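Local coordinates for amino acid ABC transporter, periplasmic amino acid-binding protein, putative (Streptococcus pneumoniae, PDB 4I62) that binds L-arginine in a cleft between two lobes and probably delivers it to the membrane permease of an ABC amino acid importer, at residues A[43-46]-A[52-55]; A[67-72]-A[83-88]; A[91-96]-A[103-108]; A[107-112]-A[119-124]. One frame throughout, in Å; residues are numbered along the deposited sequence. Where two conformers were deposited one is given.

Contact 1: A[43-46]-A[52-55]; sequences VALN and FEYQ. With ARG (arginine), chain B.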
loop_
_atom_site.group_PDB
_atom_site.type_symbol
_atom_site.label_atom_id
_atom_site.label_comp_id
_atom_site.label_asym_id
_atom_site.label_seq_id
_atom_site.Cartn_x
_atom_site.Cartn_y
_atom_site.Cartn_z
ATOM N N VAL A 43 11.590 -2.123 -9.559
ATOM C CA VAL A 43 10.273 -2.040 -8.908
ATOM C C VAL A 43 10.212 -0.812 -8.005
ATOM O O VAL A 43 10.970 -0.697 -7.042
ATOM C CB VAL A 43 10.028 -3.314 -8.081
ATOM C CG1 VAL A 43 8.701 -3.212 -7.288
ATOM C CG2 VAL A 43 9.976 -4.572 -8.987
ATOM N N ALA A 44 9.288 0.068 -8.330
ATOM C CA ALA A 44 9.027 1.268 -7.511
ATOM C C ALA A 44 8.092 0.942 -6.363
ATOM O O ALA A 44 7.078 0.251 -6.558
ATOM C CB ALA A 44 8.439 2.375 -8.368
ATOM N N LEU A 45 8.392 1.480 -5.184
ATOM C CA LEU A 45 7.552 1.239 -4.024
ATOM C C LEU A 45 7.860 2.266 -2.925
ATOM O O LEU A 45 8.927 2.888 -2.920
ATOM C CB LEU A 45 7.685 -0.186 -3.490
ATOM C CG LEU A 45 8.960 -0.543 -2.732
ATOM C CD1 LEU A 45 8.865 -1.967 -2.248
ATOM C CD2 LEU A 45 10.291 -0.301 -3.432
ATOM N N ASN A 46 6.932 2.405 -1.985
ATOM C CA ASN A 46 7.111 3.276 -0.827
ATOM C C ASN A 46 7.096 2.418 0.438
ATOM O O ASN A 46 6.018 1.961 0.862
ATOM C CB ASN A 46 5.983 4.295 -0.793
ATOM C CG ASN A 46 5.983 5.076 0.502
ATOM O OD1 ASN A 46 4.990 5.073 1.260
ATOM N ND2 ASN A 46 7.118 5.685 0.809
ATOM N N PHE A 52 2.901 -5.022 3.508
ATOM C CA PHE A 52 3.248 -5.109 2.078
ATOM C C PHE A 52 4.692 -4.694 1.801
ATOM O O PHE A 52 5.449 -5.420 1.119
ATOM C CB PHE A 52 2.219 -4.317 1.265
ATOM C CG PHE A 52 0.842 -4.865 1.456
ATOM C CD1 PHE A 52 0.466 -6.033 0.796
ATOM C CD2 PHE A 52 -0.025 -4.311 2.400
ATOM C CE1 PHE A 52 -0.761 -6.615 1.038
ATOM C CE2 PHE A 52 -1.250 -4.912 2.651
ATOM C CZ PHE A 52 -1.613 -6.057 1.974
ATOM N N GLU A 53 5.105 -3.534 2.317
ATOM C CA GLU A 53 6.514 -3.105 2.243
ATOM C C GLU A 53 6.796 -2.195 3.429
ATOM O O GLU A 53 6.004 -1.289 3.715
ATOM C CB GLU A 53 6.848 -2.406 0.923
ATOM C CG GLU A 53 5.862 -1.314 0.509
ATOM C CD GLU A 53 4.669 -1.828 -0.256
ATOM O OE1 GLU A 53 4.893 -2.868 -0.961
ATOM O OE2 GLU A 53 3.555 -1.236 -0.222
ATOM N N TYR A 54 7.930 -2.409 4.082
ATOM C CA TYR A 54 8.266 -1.621 5.258
ATOM C C TYR A 54 9.756 -1.766 5.495
ATOM O O TYR A 54 10.442 -2.594 4.886
ATOM C CB TYR A 54 7.427 -2.060 6.471
ATOM C CG TYR A 54 7.573 -3.519 6.899
ATOM C CD1 TYR A 54 6.842 -4.517 6.243
ATOM C CD2 TYR A 54 8.400 -3.892 7.972
ATOM C CE1 TYR A 54 6.913 -5.824 6.643
ATOM C CE2 TYR A 54 8.497 -5.221 8.352
ATOM C CZ TYR A 54 7.754 -6.174 7.691
ATOM O OH TYR A 54 7.824 -7.503 8.058
ATOM N N GLN A 55 10.259 -0.930 6.397
ATOM C CA GLN A 55 11.655 -0.991 6.810
ATOM C C GLN A 55 11.769 -1.754 8.107
ATOM O O GLN A 55 11.071 -1.443 9.094
ATOM C CB GLN A 55 12.253 0.404 6.982
ATOM C CG GLN A 55 12.326 1.225 5.708
ATOM C CD GLN A 55 13.057 2.531 5.923
ATOM O OE1 GLN A 55 14.286 2.560 5.994
ATOM N NE2 GLN A 55 12.310 3.616 6.047
HETATM N N ARG B . -3.873 1.412 -1.751
HETATM C CA ARG B . -3.673 2.885 -1.741
HETATM C C ARG B . -3.497 3.433 -3.154
HETATM O O ARG B . -3.175 2.655 -4.077
HETATM C CB ARG B . -2.536 3.275 -0.815
HETATM C CG ARG B . -1.216 2.574 -1.143
HETATM C CD ARG B . -0.047 3.188 -0.401
HETATM N NE ARG B . 1.111 2.319 -0.495
HETATM C CZ ARG B . 2.298 2.578 0.016
HETATM N NH1 ARG B . 3.291 1.709 -0.146
HETATM N NH2 ARG B . 2.502 3.712 0.683
HETATM O OXT ARG B . -3.644 4.691 -3.307
#

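Contact 2: A[67-72]-A[83-88]; sequences SDIELA and LELSPM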
loop_
_atom_site.group_PDB
_atom_site.type_symbol
_atom_site.label_atom_id
_atom_site.label_comp_id
_atom_site.label_asym_id
_atom_site.label_seq_id
_atom_site.Cartn_x
_atom_site.Cartn_y
_atom_site.Cartn_z
ATOM N N SER A 67 5.564 -8.503 2.037
ATOM C CA SER A 67 4.986 -9.443 1.092
ATOM C C SER A 67 5.101 -8.983 -0.355
ATOM O O SER A 67 5.209 -9.823 -1.255
ATOM C CB SER A 67 3.533 -9.730 1.448
ATOM O OG SER A 67 2.748 -8.557 1.442
ATOM N N ASP A 68 5.089 -7.669 -0.614
ATOM C CA ASP A 68 5.242 -7.184 -1.975
ATOM C C ASP A 68 6.689 -7.380 -2.443
ATOM O O ASP A 68 6.937 -7.527 -3.642
ATOM C CB ASP A 68 4.920 -5.677 -2.080
ATOM C CG ASP A 68 3.439 -5.365 -2.266
ATOM O OD1 ASP A 68 2.642 -6.280 -2.534
ATOM O OD2 ASP A 68 3.101 -4.148 -2.201
ATOM N N ILE A 69 7.656 -7.355 -1.519
ATOM C CA ILE A 69 9.047 -7.619 -1.885
ATOM C C ILE A 69 9.162 -9.100 -2.289
ATOM O O ILE A 69 9.840 -9.440 -3.269
ATOM C CB ILE A 69 10.029 -7.291 -0.730
ATOM C CG1 ILE A 69 10.198 -5.794 -0.532
ATOM C CG2 ILE A 69 11.400 -7.903 -0.996
ATOM C CD1 ILE A 69 8.986 -4.992 -0.190
ATOM N N GLU A 70 8.499 -9.996 -1.552
ATOM C CA GLU A 70 8.520 -11.415 -1.924
ATOM C C GLU A 70 7.828 -11.653 -3.266
ATOM O O GLU A 70 8.304 -12.466 -4.070
ATOM C CB GLU A 70 7.916 -12.239 -0.788
ATOM C CG GLU A 70 8.700 -12.118 0.517
ATOM C CD GLU A 70 10.154 -12.520 0.350
ATOM O OE1 GLU A 70 10.391 -13.623 -0.181
ATOM O OE2 GLU A 70 11.068 -11.757 0.726
ATOM N N LEU A 71 6.726 -10.958 -3.532
ATOM C CA LEU A 71 6.082 -11.020 -4.837
ATOM C C LEU A 71 7.032 -10.534 -5.924
ATOM O O LEU A 71 7.174 -11.169 -6.973
ATOM C CB LEU A 71 4.810 -10.191 -4.822
ATOM C CG LEU A 71 4.026 -10.049 -6.132
ATOM C CD1 LEU A 71 3.673 -11.397 -6.759
ATOM C CD2 LEU A 71 2.780 -9.201 -5.960
ATOM N N ALA A 72 7.713 -9.413 -5.676
ATOM C CA ALA A 72 8.674 -8.870 -6.638
ATOM C C ALA A 72 9.796 -9.874 -6.944
ATOM O O ALA A 72 10.202 -10.029 -8.070
ATOM C CB ALA A 72 9.259 -7.558 -6.111
ATOM N N LEU A 83 16.408 -8.513 -9.246
ATOM C CA LEU A 83 15.469 -7.517 -8.720
ATOM C C LEU A 83 16.202 -6.272 -8.211
ATOM O O LEU A 83 17.162 -6.378 -7.466
ATOM C CB LEU A 83 14.683 -8.122 -7.569
ATOM C CG LEU A 83 13.725 -7.173 -6.832
ATOM C CD1 LEU A 83 12.661 -6.641 -7.782
ATOM C CD2 LEU A 83 13.099 -7.864 -5.664
ATOM N N GLU A 84 15.739 -5.096 -8.626
ATOM C CA GLU A 84 16.262 -3.830 -8.099
ATOM C C GLU A 84 15.089 -3.031 -7.545
ATOM O O GLU A 84 14.148 -2.711 -8.278
ATOM C CB GLU A 84 16.955 -3.044 -9.209
ATOM C CG GLU A 84 17.534 -1.750 -8.749
ATOM C CD GLU A 84 18.231 -0.987 -9.861
ATOM O OE1 GLU A 84 19.180 -1.536 -10.446
ATOM O OE2 GLU A 84 17.819 0.160 -10.160
ATOM N N LEU A 85 15.116 -2.731 -6.247
ATOM C CA LEU A 85 14.106 -1.878 -5.659
ATOM C C LEU A 85 14.411 -0.420 -5.867
ATOM O O LEU A 85 15.570 -0.009 -5.848
ATOM C CB LEU A 85 13.975 -2.156 -4.179
ATOM C CG LEU A 85 13.594 -3.569 -3.796
ATOM C CD1 LEU A 85 13.491 -3.698 -2.281
ATOM C CD2 LEU A 85 12.312 -4.049 -4.506
ATOM N N SER A 86 13.360 0.372 -6.032
ATOM C CA SER A 86 13.492 1.811 -6.186
ATOM C C SER A 86 12.565 2.470 -5.183
ATOM O O SER A 86 11.393 2.778 -5.481
ATOM C CB SER A 86 13.099 2.209 -7.602
ATOM O OG SER A 86 13.437 3.562 -7.853
ATOM N N PRO A 87 13.027 2.627 -3.941
ATOM C CA PRO A 87 12.161 3.240 -2.925
ATOM C C PRO A 87 11.976 4.729 -3.164
ATOM O O PRO A 87 12.927 5.420 -3.555
ATOM C CB PRO A 87 12.890 2.969 -1.609
ATOM C CG PRO A 87 14.333 2.807 -1.974
ATOM C CD PRO A 87 14.343 2.243 -3.389
ATOM N N MET A 88 10.776 5.221 -2.865
ATOM C CA MET A 88 10.457 6.611 -3.097
ATOM C C MET A 88 9.171 6.946 -2.374
ATOM O O MET A 88 8.515 6.066 -1.831
ATOM C CB MET A 88 10.354 6.871 -4.590
ATOM C CG MET A 88 9.204 6.123 -5.252
ATOM S SD MET A 88 9.176 6.278 -7.059
ATOM C CE MET A 88 10.633 5.405 -7.550
#

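Contact 3: A[91-96]-A[103-108]; sequences DNVLAS and DLAISG. With ARG (arginine), chain B.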
loop_
_atom_site.group_PDB
_atom_site.type_symbol
_atom_site.label_atom_id
_atom_site.label_comp_id
_atom_site.label_asym_id
_atom_site.label_seq_id
_atom_site.Cartn_x
_atom_site.Cartn_y
_atom_site.Cartn_z
ATOM N N ASP A 91 3.600 9.138 -3.531
ATOM C CA ASP A 91 3.116 10.145 -4.483
ATOM C C ASP A 91 3.856 10.071 -5.820
ATOM O O ASP A 91 3.358 10.573 -6.828
ATOM C CB ASP A 91 3.250 11.559 -3.859
ATOM C CG ASP A 91 2.253 12.555 -4.418
ATOM O OD1 ASP A 91 1.142 12.143 -4.824
ATOM O OD2 ASP A 91 2.584 13.754 -4.439
ATOM N N ASN A 92 5.085 9.524 -5.809
ATOM C CA ASN A 92 5.909 9.459 -7.016
ATOM C C ASN A 92 5.966 8.070 -7.680
ATOM O O ASN A 92 6.560 7.916 -8.789
ATOM C CB ASN A 92 7.330 9.936 -6.698
ATOM C CG ASN A 92 7.371 11.393 -6.240
ATOM O OD1 ASN A 92 8.207 11.779 -5.405
ATOM N ND2 ASN A 92 6.475 12.180 -6.750
ATOM N N VAL A 93 5.394 7.059 -7.031
ATOM C CA VAL A 93 5.521 5.670 -7.502
ATOM C C VAL A 93 4.923 5.451 -8.893
ATOM O O VAL A 93 5.604 4.952 -9.824
ATOM C CB VAL A 93 4.913 4.710 -6.463
ATOM C CG1 VAL A 93 4.647 3.331 -7.035
ATOM C CG2 VAL A 93 5.818 4.605 -5.277
ATOM N N LEU A 94 3.669 5.833 -9.083
ATOM C CA LEU A 94 3.062 5.616 -10.383
ATOM C C LEU A 94 3.700 6.460 -11.476
ATOM O O LEU A 94 3.925 5.971 -12.605
ATOM C CB LEU A 94 1.547 5.798 -10.313
ATOM C CG LEU A 94 0.822 4.705 -9.541
ATOM C CD1 LEU A 94 -0.644 5.041 -9.307
ATOM C CD2 LEU A 94 0.987 3.313 -10.232
ATOM N N ALA A 95 4.030 7.701 -11.158
ATOM C CA ALA A 95 4.683 8.567 -12.140
ATOM C C ALA A 95 5.982 7.947 -12.647
ATOM O O ALA A 95 6.322 8.089 -13.822
ATOM C CB ALA A 95 4.942 9.930 -11.534
ATOM N N SER A 96 6.698 7.258 -11.770
ATOM C CA SER A 96 7.972 6.660 -12.154
ATOM C C SER A 96 7.777 5.521 -13.134
ATOM O O SER A 96 8.608 5.304 -14.021
ATOM C CB SER A 96 8.724 6.180 -10.922
ATOM O OG SER A 96 9.013 7.295 -10.110
ATOM N N ASP A 103 10.020 -0.307 -13.898
ATOM C CA ASP A 103 9.270 -1.235 -14.743
ATOM C C ASP A 103 7.899 -1.608 -14.173
ATOM O O ASP A 103 6.939 -1.798 -14.933
ATOM C CB ASP A 103 10.085 -2.514 -14.917
ATOM C CG ASP A 103 11.422 -2.244 -15.563
ATOM O OD1 ASP A 103 11.440 -1.548 -16.605
ATOM O OD2 ASP A 103 12.473 -2.673 -15.023
ATOM N N LEU A 104 7.821 -1.748 -12.851
ATOM C CA LEU A 104 6.582 -2.132 -12.165
ATOM C C LEU A 104 6.439 -1.262 -10.935
ATOM O O LEU A 104 7.448 -0.879 -10.344
ATOM C CB LEU A 104 6.612 -3.601 -11.687
ATOM C CG LEU A 104 6.770 -4.660 -12.757
ATOM C CD1 LEU A 104 6.900 -6.035 -12.101
ATOM C CD2 LEU A 104 5.593 -4.630 -13.758
ATOM N N ALA A 105 5.193 -1.029 -10.540
ATOM C CA ALA A 105 4.896 -0.550 -9.191
ATOM C C ALA A 105 4.281 -1.718 -8.440
ATOM O O ALA A 105 3.215 -2.209 -8.833
ATOM C CB ALA A 105 3.928 0.621 -9.209
ATOM N N ILE A 106 4.959 -2.148 -7.378
ATOM C CA ILE A 106 4.427 -3.180 -6.484
ATOM C C ILE A 106 4.497 -2.539 -5.093
ATOM O O ILE A 106 5.548 -2.553 -4.441
ATOM C CB ILE A 106 5.209 -4.519 -6.531
ATOM C CG1 ILE A 106 5.411 -4.979 -7.981
ATOM C CG2 ILE A 106 4.429 -5.556 -5.727
ATOM C CD1 ILE A 106 6.220 -6.284 -8.101
ATOM N N SER A 107 3.381 -1.926 -4.683
ATOM C CA SER A 107 3.452 -1.002 -3.567
ATOM C C SER A 107 2.079 -0.845 -2.920
ATOM O O SER A 107 1.687 0.279 -2.535
ATOM C CB SER A 107 4.003 0.355 -4.027
ATOM O OG SER A 107 4.408 1.201 -2.943
ATOM N N GLY A 108 1.331 -1.942 -2.832
ATOM C CA GLY A 108 -0.022 -1.866 -2.296
ATOM C C GLY A 108 -0.915 -0.957 -3.129
ATOM O O GLY A 108 -1.760 -0.252 -2.582
HETATM N N ARG B . -3.873 1.412 -1.751
HETATM C CA ARG B . -3.673 2.885 -1.741
HETATM C C ARG B . -3.497 3.433 -3.154
HETATM O O ARG B . -3.175 2.655 -4.077
HETATM C CB ARG B . -2.536 3.275 -0.815
HETATM C CG ARG B . -1.216 2.574 -1.143
HETATM C CD ARG B . -0.047 3.188 -0.401
HETATM N NE ARG B . 1.111 2.319 -0.495
HETATM C CZ ARG B . 2.298 2.578 0.016
HETATM N NH1 ARG B . 3.291 1.709 -0.146
HETATM N NH2 ARG B . 2.502 3.712 0.683
HETATM O OXT ARG B . -3.644 4.691 -3.307
#

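Contact 4: A[107-112]-A[119-124]; sequences SGVSKT and FDFSTP. With ARG (arginine), chain B.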
loop_
_atom_site.group_PDB
_atom_site.type_symbol
_atom_site.label_atom_id
_atom_site.label_comp_id
_atom_site.label_asym_id
_atom_site.label_seq_id
_atom_site.Cartn_x
_atom_site.Cartn_y
_atom_site.Cartn_z
ATOM N N SER A 107 3.381 -1.926 -4.683
ATOM C CA SER A 107 3.452 -1.002 -3.567
ATOM C C SER A 107 2.079 -0.845 -2.920
ATOM O O SER A 107 1.687 0.279 -2.535
ATOM C CB SER A 107 4.003 0.355 -4.027
ATOM O OG SER A 107 4.408 1.201 -2.943
ATOM N N GLY A 108 1.331 -1.942 -2.832
ATOM C CA GLY A 108 -0.022 -1.866 -2.296
ATOM C C GLY A 108 -0.915 -0.957 -3.129
ATOM O O GLY A 108 -1.760 -0.252 -2.582
ATOM N N VAL A 109 -0.754 -1.003 -4.447
ATOM C CA VAL A 109 -1.446 -0.081 -5.354
ATOM C C VAL A 109 -2.863 -0.547 -5.682
ATOM O O VAL A 109 -3.042 -1.656 -6.246
ATOM C CB VAL A 109 -0.664 0.104 -6.677
ATOM C CG1 VAL A 109 -1.391 1.043 -7.618
ATOM C CG2 VAL A 109 0.735 0.585 -6.422
ATOM N N SER A 110 -3.862 0.253 -5.342
ATOM C CA SER A 110 -5.223 -0.046 -5.686
ATOM C C SER A 110 -5.514 0.235 -7.149
ATOM O O SER A 110 -5.145 1.276 -7.719
ATOM C CB SER A 110 -6.140 0.871 -4.873
ATOM O OG SER A 110 -5.975 0.688 -3.464
ATOM N N LYS A 111 -6.285 -0.663 -7.785
ATOM C CA LYS A 111 -6.831 -0.326 -9.110
ATOM C C LYS A 111 -7.900 0.744 -9.024
ATOM O O LYS A 111 -8.753 0.738 -8.115
ATOM C CB LYS A 111 -7.515 -1.506 -9.765
ATOM C CG LYS A 111 -6.588 -2.575 -9.991
ATOM C CD LYS A 111 -7.250 -3.758 -10.691
ATOM C CE LYS A 111 -7.883 -3.377 -12.007
ATOM N NZ LYS A 111 -8.624 -4.555 -12.607
ATOM N N THR A 112 -7.865 1.680 -9.946
ATOM C CA THR A 112 -8.978 2.618 -10.081
ATOM C C THR A 112 -9.229 2.844 -11.559
ATOM O O THR A 112 -8.366 2.560 -12.385
ATOM C CB THR A 112 -8.687 3.972 -9.443
ATOM O OG1 THR A 112 -7.683 4.639 -10.199
ATOM C CG2 THR A 112 -8.256 3.858 -7.983
ATOM N N PHE A 119 -2.368 3.060 -16.965
ATOM C CA PHE A 119 -1.555 1.877 -16.664
ATOM C C PHE A 119 -2.226 0.566 -17.055
ATOM O O PHE A 119 -3.453 0.452 -17.026
ATOM C CB PHE A 119 -1.221 1.827 -15.152
ATOM C CG PHE A 119 -0.458 3.037 -14.677
ATOM C CD1 PHE A 119 0.911 3.146 -14.924
ATOM C CD2 PHE A 119 -1.097 4.072 -14.033
ATOM C CE1 PHE A 119 1.627 4.292 -14.531
ATOM C CE2 PHE A 119 -0.396 5.205 -13.640
ATOM C CZ PHE A 119 0.968 5.319 -13.886
ATOM N N ASP A 120 -1.412 -0.418 -17.412
ATOM C CA ASP A 120 -1.831 -1.816 -17.393
ATOM C C ASP A 120 -1.760 -2.222 -15.911
ATOM O O ASP A 120 -0.827 -1.834 -15.173
ATOM C CB ASP A 120 -0.859 -2.717 -18.190
ATOM C CG ASP A 120 -1.236 -2.906 -19.660
ATOM O OD1 ASP A 120 -2.097 -2.153 -20.188
ATOM O OD2 ASP A 120 -0.619 -3.824 -20.285
ATOM N N PHE A 121 -2.718 -3.042 -15.488
ATOM C CA PHE A 121 -2.650 -3.655 -14.183
ATOM C C PHE A 121 -2.634 -5.159 -14.310
ATOM O O PHE A 121 -3.317 -5.746 -15.153
ATOM C CB PHE A 121 -3.863 -3.282 -13.316
ATOM C CG PHE A 121 -3.771 -1.923 -12.669
ATOM C CD1 PHE A 121 -2.963 -1.758 -11.575
ATOM C CD2 PHE A 121 -4.499 -0.845 -13.133
ATOM C CE1 PHE A 121 -2.894 -0.525 -10.921
ATOM C CE2 PHE A 121 -4.418 0.400 -12.486
ATOM C CZ PHE A 121 -3.616 0.548 -11.384
ATOM N N SER A 122 -1.895 -5.797 -13.430
ATOM C CA SER A 122 -2.035 -7.228 -13.248
ATOM C C SER A 122 -3.430 -7.587 -12.781
ATOM O O SER A 122 -4.226 -6.718 -12.345
ATOM C CB SER A 122 -1.032 -7.739 -12.210
ATOM O OG SER A 122 -1.389 -7.353 -10.895
ATOM N N THR A 123 -3.733 -8.876 -12.828
ATOM C CA THR A 123 -4.864 -9.397 -12.096
ATOM C C THR A 123 -4.694 -9.009 -10.601
ATOM O O THR A 123 -3.577 -8.856 -10.108
ATOM C CB THR A 123 -4.917 -10.905 -12.279
ATOM O OG1 THR A 123 -6.209 -11.395 -11.930
ATOM C CG2 THR A 123 -3.907 -11.612 -11.439
ATOM N N PRO A 124 -5.793 -8.835 -9.864
ATOM C CA PRO A 124 -5.625 -8.394 -8.476
ATOM C C PRO A 124 -5.008 -9.465 -7.598
ATOM O O PRO A 124 -5.234 -10.689 -7.822
ATOM C CB PRO A 124 -7.062 -8.136 -8.001
ATOM C CG PRO A 124 -7.882 -8.024 -9.227
ATOM C CD PRO A 124 -7.183 -8.724 -10.340
HETATM N N ARG B . -3.873 1.412 -1.751
HETATM C CA ARG B . -3.673 2.885 -1.741
HETATM C C ARG B . -3.497 3.433 -3.154
HETATM O O ARG B . -3.175 2.655 -4.077
HETATM C CB ARG B . -2.536 3.275 -0.815
HETATM C CG ARG B . -1.216 2.574 -1.143
HETATM C CD ARG B . -0.047 3.188 -0.401
HETATM N NE ARG B . 1.111 2.319 -0.495
HETATM C CZ ARG B . 2.298 2.578 0.016
HETATM N NH1 ARG B . 3.291 1.709 -0.146
HETATM N NH2 ARG B . 2.502 3.712 0.683
HETATM O OXT ARG B . -3.644 4.691 -3.307
HETATM O O HOH W 1 -6.650 -6.295 -13.453
#

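Contact 1: A[43-46]-A[52-55]
Asn46 and Glu53 come within 7.1 Å of each other, CA to CA, where strand 43-45 runs out into a loop and the chain returns past it toward the strand 54-55, with no hydrogen bond between the two segments. The place is the C-terminal end of the central strand in the three-stranded parallel sheet of one lobe, and in this type II periplasmic binding protein fold it forms part of the arginine pocket. Leu45 and Glu53 lie alongside each other with their chains running in opposite directions. Methyl CD1 of Leu45 rests 3.8 Å from CB of Glu53, while CG of Glu53 packs against the backbone O of Asn46 at 3.3 Å. Glu53 has CG tucked between its backbone N and carbonyl carbon (chi1 49°) and bends again at chi2 (-86°), which folds the carboxylate back toward the ligand. Asn46 points its CB away from the facing segment and contributes on two levels: its backbone O accepts from NH1 of the bound arginine at 2.9 Å, and its OD1 accepts from NH2, also at 2.9 Å. One residue thus spans both terminal nitrogens of the guanidinium group. The amide is held in its rotation by ND2, bonded to Met88 O, and by OD1, which also receives NE2 of Gln156, a residue from the strand 152-156 of the other lobe. Glu53 OE2 accepts a further hydrogen bond from NH1 of the arginine, at 3.0 Å.

Contact 2: A[67-72]-A[83-88]
Ala72, on helix 67-72, meets Leu83 at the start of strand 83-87, the only pair here whose side chains come within 4 Å. Leu83 extends with CG opposite its backbone N (chi1 176°), and chi2 of 61° turns the isopropyl fork so that both methyls approach the same target: CD1 and CD2 each lie 3.9 Å from CB of Ala72, straddling it. One turn back along the helix, Ile69 faces Leu85 more loosely. Its CG1 methylene lies 4.3 Å from CD1 of Leu85; the terminal CD1 of Ile69 does not reach for that leucine but packs on Glu53. Leu85 brings its CD1 toward the helix. The two segments run in roughly opposite directions, at 143°, with their axes 10.1 Å apart. This is the packing of a beta-alpha-beta crossover, into which the hairpin of strands 54-58 and 61-65 is inserted before helix 67-79: the helix lies on one face of the parallel sheet and leads back into strand 82-87, which pairs with strand 40-45. Ile64 touches both Ile69 and Leu85, and Leu45 also meets Ile69, so other apolar groups fill in around the wider pair. No hydrogen bond joins the segments and only 162 Å² is buried between them. The attachment therefore rests on non-directional contacts between methyl and methylene groups, which fix no precise register between these segments.

Contact 3: A[91-96]-A[103-108]
Helix 90-98 packs on the last strand of the parallel sheet through Val93 and Ala105, the closest point between the two segments. Methyl CG1 of Val93, set opposite its backbone N (chi1 164°), presses on CB of Ala105 at 3.5 Å, a tight methyl-to-methyl approach. From the next position on the helix, Leu94 curls its end inward so that CD2 comes 4.1 Å from the same CB, and the small alanine is met by two branched side chains. Val93 CG1 also reaches CB of Ser107, more distantly, at 4.3 Å. The sheet has the 2-1-3 strand order of type II binding proteins and is sandwiched between helices: Ala105 faces helix 90-98, whereas its neighbour Ile106 turns the other way, onto helix 67-79. Beyond the strand the chain becomes a ligand-binding loop. Ser107 O accepts two hydrogen bonds from the bound arginine, from NE at 2.9 Å and from NH1 at 3.2 Å. The OG of Ser107, swung opposite its backbone N (chi1 -166°), receives NH1 as well, at 3.1 Å, and Asn46 N bonds to it too, tying the hydroxyl to the neighbouring strand end.

Contact 4: A[107-112]-A[119-124]
The amino nitrogen N of the bound arginine is gripped by Gly108 O and by OG of Ser110, each 2.8 Å away, and Asp225 bonds to that same hydroxyl. Ser110 N returns a nearly straight bond (173°) to O of the arginine at 2.8 Å, so the loop 107-112 holds the alpha-amino and carboxylate end of the ligand in the cleft of this type II binding protein. The loop runs into the short helix 113-116, which Thr112 N-caps with OG1 bonded to Arg115 N; Arg115 itself reaches the ligand. Behind the pocket the loop leans on Phe121 of strand 119-121. Lys111 lays CG over one face of the ring, 4.0 Å from its centroid and 13° off the normal, a CH-pi contact in which the lysine chain and the phenylalanine pass in opposite directions. Val109 crosses the ring at about a right angle and brings CG1 to the rim, close to the ring plane, 4.0 Å from CE1. Farther out, Lys111 bends at chi3 (57°), and its ammonium group reaches the second segment through one water molecule, which accepts from NZ at 2.8 Å and donates to Ser122 O at 2.7 Å.

Overall arrangement
Contacts 1, 3 and 4 all touch the bound arginine: contacts 1 and 3 both bind its guanidinium group, Gly108, shared with Ser107 by contacts 3 and 4, binds its amino nitrogen, and contact 4 adds Ser110 at the carboxylate. Contact 2 is set back from the ligand, with the Ile69 side chain about 9 Å from it, and its centre is about 6 Å from that of contact 1. Strand 40-45 of contact 1 links contacts 2 and 3, pairing with 82-87 on one flank and with 104-105 on the other, where Ala44 N lies 2.9 Å from Leu104 O. Asp68 of contact 2 braces the pocket from a second shell: its OD2 is 2.9 Å from Gly108 N and only 2.5 Å from Glu53 OE1, a spacing consistent with a shared proton.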